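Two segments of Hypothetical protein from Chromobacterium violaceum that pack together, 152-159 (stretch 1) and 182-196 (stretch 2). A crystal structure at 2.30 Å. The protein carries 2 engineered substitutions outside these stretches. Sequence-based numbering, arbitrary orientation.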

# COMPACT_ATOMS: atom_id res chain seq x y z
N PRO A 152 -6.71 14.80 10.66
CA PRO A 152 -6.49 13.38 10.36
C PRO A 152 -6.27 13.22 8.87
O PRO A 152 -7.06 13.70 8.07
CB PRO A 152 -7.77 12.72 10.85
CG PRO A 152 -8.14 13.57 12.03
CD PRO A 152 -7.91 14.98 11.49
N PRO A 153 -5.17 12.55 8.47
CA PRO A 153 -4.87 12.34 7.05
C PRO A 153 -5.71 11.27 6.37
O PRO A 153 -5.85 11.28 5.14
CB PRO A 153 -3.38 11.96 7.08
CG PRO A 153 -3.27 11.20 8.36
CD PRO A 153 -4.07 12.07 9.32
N THR A 154 -6.28 10.36 7.15
CA THR A 154 -7.10 9.29 6.59
C THR A 154 -8.47 9.34 7.27
O THR A 154 -8.62 9.90 8.34
CB THR A 154 -6.49 7.90 6.83
OG1 THR A 154 -6.55 7.59 8.23
CG2 THR A 154 -5.04 7.87 6.38
N PRO A 155 -9.49 8.73 6.65
CA PRO A 155 -9.49 8.00 5.38
C PRO A 155 -8.93 8.77 4.19
O PRO A 155 -9.24 9.95 4.00
CB PRO A 155 -10.96 7.66 5.18
CG PRO A 155 -11.49 7.57 6.57
CD PRO A 155 -10.84 8.77 7.22
N ALA A 156 -8.11 8.10 3.40
CA ALA A 156 -7.53 8.69 2.20
C ALA A 156 -8.11 7.90 1.02
O ALA A 156 -8.26 6.68 1.11
CB ALA A 156 -6.02 8.57 2.22
N PHE A 157 -8.46 8.58 -0.06
CA PHE A 157 -9.04 7.89 -1.19
C PHE A 157 -8.21 8.06 -2.46
O PHE A 157 -7.90 9.19 -2.86
CB PHE A 157 -10.47 8.39 -1.45
CG PHE A 157 -11.39 8.25 -0.25
CD1 PHE A 157 -11.89 7.01 0.13
CD2 PHE A 157 -11.74 9.37 0.50
CE1 PHE A 157 -12.73 6.88 1.25
CE2 PHE A 157 -12.57 9.25 1.62
CZ PHE A 157 -13.07 8.00 2.00
N LEU A 158 -7.83 6.95 -3.07
CA LEU A 158 -7.07 6.95 -4.33
C LEU A 158 -8.01 6.36 -5.38
O LEU A 158 -8.64 5.33 -5.14
CB LEU A 158 -5.81 6.10 -4.21
CG LEU A 158 -4.67 6.68 -3.38
CD1 LEU A 158 -3.59 5.61 -3.24
CD2 LEU A 158 -4.12 7.94 -4.04
N ALA A 159 -8.10 7.00 -6.54
CA ALA A 159 -9.00 6.51 -7.57
C ALA A 159 -8.39 6.45 -8.97
O ALA A 159 -7.52 7.25 -9.32
CB ALA A 159 -10.25 7.37 -7.59
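Stretch 2, residues 182-196: DISTVVEQMLRPILT

Stretch 2 lies on stretch 1 as a helix running nearly parallel to a short strand, and the contact is purely apolar, with no hydrogen bond or salt bridge crossing between the two. From Ile183 the chain is helical, with phi and psi near -60° and -45° through its first turns, and Asp182 precedes it at the N-cap position, its side chain not modelled beyond CB. The strand, Ala156 to Ala159, follows a loop that includes a cis peptide bond before Pro155. The N-to-C directions of strand and helix differ by 17° (signed crossing angle -17°), and their axes come within 10.2 Å, a spacing that leaves room for side chains between the backbones.

Because the two elements advance together, contacts progress in the same order along both. Pro153 receives the first turn: its CG lies 4.0 Å from CG1 of Ile183 and 3.9 Å from CG2 of Val187. That same CG2 of Val187 is 3.8 Å from CG2 of Thr154, so the threonine offers its methyl here while its OG1 is hydrogen-bonded elsewhere in the structure. One turn on, CD2 of Leu191 reaches CB of Ala156 at 4.1 Å and CD1 of Leu158 at 3.7 Å.

The rule on the strand is alternation: Ala156 and Leu158 point toward the helix, Phe157 and Ala159 away. On the helix it is the four-residue step Ile183, Val187, Leu191, extended by Ile194 and Leu195. Leu158 is the residue most covered by the other stretch, at 102 Å², with its CD1 4.0 Å from CG2 of Ile194 and its CD2 4.0 Å from CD2 of Leu195. The helix kinks at Pro193, whose nitrogen makes no bond to the preceding turn. Off the interface, Arg192 NH2 forms a salt bridge with Glu188 OE2 at 3.1 Å, joining successive turns.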

# COMPACT_ATOMS: atom_id res chain seq x y z
N ASP A 182 6.37 11.01 11.12
CA ASP A 182 5.15 11.83 11.06
C ASP A 182 4.06 11.00 10.38
O ASP A 182 4.32 10.31 9.39
CB ASP A 182 5.42 13.12 10.28
N ILE A 183 2.83 11.06 10.89
CA ILE A 183 1.75 10.27 10.30
C ILE A 183 1.53 10.61 8.83
O ILE A 183 1.16 9.74 8.04
CB ILE A 183 0.43 10.43 11.09
CG1 ILE A 183 -0.58 9.38 10.62
CG2 ILE A 183 -0.13 11.83 10.90
CD1 ILE A 183 -1.73 9.17 11.59
N SER A 184 1.76 11.86 8.47
CA SER A 184 1.59 12.30 7.09
C SER A 184 2.60 11.59 6.20
O SER A 184 2.26 11.08 5.12
CB SER A 184 1.81 13.81 6.98
OG SER A 184 0.91 14.52 7.81
N THR A 185 3.85 11.55 6.65
CA THR A 185 4.93 10.90 5.91
C THR A 185 4.59 9.43 5.69
O THR A 185 4.72 8.91 4.57
CB THR A 185 6.28 11.01 6.67
OG1 THR A 185 6.67 12.38 6.79
CG2 THR A 185 7.38 10.25 5.93
N VAL A 186 4.14 8.76 6.75
CA VAL A 186 3.79 7.34 6.67
C VAL A 186 2.69 7.13 5.63
O VAL A 186 2.78 6.23 4.79
CB VAL A 186 3.30 6.81 8.04
CG1 VAL A 186 3.04 5.31 7.95
CG2 VAL A 186 4.33 7.10 9.12
N VAL A 187 1.65 7.95 5.70
CA VAL A 187 0.55 7.84 4.76
C VAL A 187 1.05 7.99 3.33
O VAL A 187 0.69 7.22 2.45
CB VAL A 187 -0.53 8.90 5.05
CG1 VAL A 187 -1.49 9.04 3.87
CG2 VAL A 187 -1.30 8.51 6.31
N GLU A 188 1.90 8.99 3.11
CA GLU A 188 2.44 9.22 1.78
C GLU A 188 3.30 8.04 1.33
O GLU A 188 3.30 7.67 0.16
CB GLU A 188 3.28 10.50 1.78
CG GLU A 188 3.77 10.92 0.42
CD GLU A 188 4.63 12.16 0.49
OE1 GLU A 188 5.69 12.10 1.13
OE2 GLU A 188 4.23 13.20 -0.08
N GLN A 189 4.04 7.46 2.27
CA GLN A 189 4.90 6.32 1.97
C GLN A 189 4.09 5.11 1.52
O GLN A 189 4.58 4.26 0.79
CB GLN A 189 5.72 5.94 3.20
CG GLN A 189 6.85 6.89 3.50
CD GLN A 189 7.55 6.57 4.80
OE1 GLN A 189 8.49 7.25 5.19
NE2 GLN A 189 7.08 5.53 5.48
N MSE A 190 2.84 5.04 1.97
CA MSE A 190 1.99 3.92 1.61
C MSE A 190 1.11 4.18 0.39
O MSE A 190 0.76 3.25 -0.34
CB MSE A 190 1.12 3.53 2.80
CG MSE A 190 1.93 3.09 4.00
SE MSE A 190 0.82 2.63 5.49
CE MSE A 190 2.19 2.05 6.73
N LEU A 191 0.76 5.44 0.17
CA LEU A 191 -0.08 5.82 -0.95
C LEU A 191 0.63 5.68 -2.29
O LEU A 191 0.09 5.09 -3.23
CB LEU A 191 -0.58 7.26 -0.79
CG LEU A 191 -1.54 7.57 0.37
CD1 LEU A 191 -1.77 9.06 0.43
CD2 LEU A 191 -2.85 6.84 0.18
N ARG A 192 1.84 6.22 -2.37
CA ARG A 192 2.59 6.18 -3.62
C ARG A 192 2.83 4.79 -4.21
O ARG A 192 2.72 4.59 -5.42
CB ARG A 192 3.91 6.94 -3.46
CG ARG A 192 3.71 8.44 -3.20
CD ARG A 192 5.03 9.21 -3.17
NE ARG A 192 4.86 10.62 -2.81
CZ ARG A 192 4.29 11.54 -3.58
NH1 ARG A 192 3.82 11.21 -4.78
NH2 ARG A 192 4.18 12.79 -3.15
N PRO A 193 3.18 3.80 -3.37
CA PRO A 193 3.41 2.46 -3.94
C PRO A 193 2.14 1.84 -4.52
O PRO A 193 2.19 1.12 -5.52
CB PRO A 193 3.96 1.67 -2.75
CG PRO A 193 4.67 2.73 -1.96
CD PRO A 193 3.68 3.87 -1.99
N ILE A 194 1.01 2.12 -3.89
CA ILE A 194 -0.27 1.60 -4.33
C ILE A 194 -0.56 2.07 -5.76
O ILE A 194 -1.18 1.35 -6.54
CB ILE A 194 -1.40 2.05 -3.38
CG1 ILE A 194 -1.23 1.37 -2.02
CG2 ILE A 194 -2.77 1.74 -3.98
CD1 ILE A 194 -2.15 1.86 -0.95
N LEU A 195 -0.12 3.27 -6.09
CA LEU A 195 -0.33 3.82 -7.42
C LEU A 195 0.52 3.12 -8.48
O LEU A 195 0.25 3.25 -9.68
CB LEU A 195 -0.04 5.33 -7.43
CG LEU A 195 -1.00 6.22 -6.64
CD1 LEU A 195 -0.53 7.67 -6.69
CD2 LEU A 195 -2.40 6.10 -7.21
N THR A 196 1.54 2.38 -8.05
CA THR A 196 2.39 1.68 -9.01
C THR A 196 1.73 0.36 -9.41
O THR A 196 2.22 -0.35 -10.28
CB THR A 196 3.79 1.38 -8.43
OG1 THR A 196 3.70 0.36 -7.43
CG2 THR A 196 4.39 2.65 -7.81